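Local structure of VP24 (White spot syndrome virus, 5HLJ) at residues 55-58 with 59-62. The protein is a major envelope protein of the virion, probably held in the viral membrane by a transmembrane helix and serving a structural role there. Residues are numbered along the deposited sequence; the frame is centred on the assembly and turned at random.
Sequences GTSD and SELV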
loop_
_atom_site.group_PDB
_atom_site.type_symbol
_atom_site.label_atom_id
_atom_site.label_comp_id
_atom_site.label_asym_id
_atom_site.label_seq_id
_atom_site.Cartn_x
_atom_site.Cartn_y
_atom_site.Cartn_z
ATOM N N GLY A 55 24.545 10.434 -6.487
ATOM C CA GLY A 55 25.021 11.311 -7.540
ATOM C C GLY A 55 25.795 10.658 -8.671
ATOM O O GLY A 55 26.563 11.327 -9.364
ATOM N N THR A 56 25.606 9.359 -8.862
ATOM C CA THR A 56 26.283 8.649 -9.940
ATOM C C THR A 56 25.866 9.229 -11.293
ATOM O O THR A 56 24.681 9.403 -11.561
ATOM C CB THR A 56 25.968 7.142 -9.887
ATOM O OG1 THR A 56 26.410 6.613 -8.630
ATOM C CG2 THR A 56 26.646 6.397 -11.005
ATOM N N SER A 57 26.841 9.537 -12.137
ATOM C CA SER A 57 26.558 10.135 -13.434
ATOM C C SER A 57 25.950 9.112 -14.366
ATOM O O SER A 57 26.114 7.912 -14.165
ATOM C CB SER A 57 27.829 10.694 -14.064
ATOM O OG SER A 57 28.636 9.628 -14.518
ATOM N N ASP A 58 25.291 9.582 -15.416
ATOM C CA ASP A 58 24.636 8.671 -16.344
ATOM C C ASP A 58 25.614 7.698 -17.010
ATOM O O ASP A 58 25.274 6.523 -17.196
ATOM C CB ASP A 58 23.849 9.451 -17.404
ATOM C CG ASP A 58 22.422 9.851 -16.926
ATOM O OD1 ASP A 58 22.119 9.764 -15.707
ATOM O OD2 ASP A 58 21.602 10.260 -17.787
ATOM N N SER A 59 26.822 8.151 -17.359
ATOM C CA SER A 59 27.755 7.256 -18.070
ATOM C C SER A 59 28.295 6.152 -17.148
ATOM O O SER A 59 28.470 5.018 -17.573
ATOM C CB SER A 59 28.913 8.040 -18.692
ATOM O OG SER A 59 29.562 8.837 -17.722
ATOM N N GLU A 60 28.544 6.495 -15.891
ATOM C CA GLU A 60 28.907 5.507 -14.892
ATOM C C GLU A 60 27.749 4.545 -14.602
ATOM O O GLU A 60 27.953 3.323 -14.495
ATOM C CB GLU A 60 29.364 6.205 -13.612
ATOM C CG GLU A 60 30.764 6.822 -13.749
ATOM C CD GLU A 60 31.812 5.793 -14.206
ATOM O OE1 GLU A 60 31.953 4.747 -13.536
ATOM O OE2 GLU A 60 32.481 6.019 -15.242
ATOM N N LEU A 61 26.534 5.088 -14.520
ATOM C CA LEU A 61 25.372 4.296 -14.120
ATOM C C LEU A 61 25.154 3.096 -15.043
ATOM O O LEU A 61 24.829 2.017 -14.566
ATOM C CB LEU A 61 24.105 5.167 -14.069
ATOM C CG LEU A 61 22.918 4.688 -13.224
ATOM C CD1 LEU A 61 23.217 4.811 -11.729
ATOM C CD2 LEU A 61 21.677 5.485 -13.583
ATOM N N VAL A 62 25.361 3.264 -16.351
ATOM C CA VAL A 62 25.127 2.156 -17.281
ATOM C C VAL A 62 26.244 1.102 -17.292
ATOM O O VAL A 62 26.168 0.116 -18.030
ATOM C CB VAL A 62 24.922 2.659 -18.733
ATOM C CG1 VAL A 62 23.734 3.623 -18.798
ATOM C CG2 VAL A 62 26.188 3.289 -19.289
#
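Glu60 and Asp58 carry the flat side-chain groups of this turn, and both carboxylates leave the contact: Glu60 OE2 forms a salt bridge with Lys63, and Asp58 OD2 one with Arg96. What meets across the turn is mostly backbone, the serine hydroxyls and a few aliphatic carbons, a compact example of how a short helix is started. Ser57 is the N-cap. With chi1 at 73°, its OG stands between its own backbone N and carbonyl carbon and faces the first turn, where it accepts a straight but weak bond from Glu60 N (3.4 Å, 166° at the hydrogen). The return half of a capping box is missing, since the Glu60 chain bends at chi2 (-55°) and takes its carboxylate elsewhere; its CG still rests 3.6 Å from Ser57 OG. Leu61 N closes the turn on Ser57 O at 2.9 Å, and a weak bond of 3.4 Å joins Val62 N to Asp58 O, beside which Val62 CG1 lies at 3.7 Å.

Thr56 and Leu61 occupy the positions of a hydrophobic staple, flanking the cap. The Thr56 methyl CG2 lies 3.8 Å from Leu61 CD1 and also 3.8 Å from Glu60 CB, the Thr56 and Glu60 side chains crossing at about a right angle. With CG2 anti to the backbone N, Thr56 OG1 lies beside that N and is hydrogen-bonded to Gly53 O. Helix 58-61 thus sits at the surface in the connection from strand 48-51 to its parallel neighbour 68-72, with buried Leu61 packed on Ile69 and Thr71 of the latter and on Ile142 of strand 141-151.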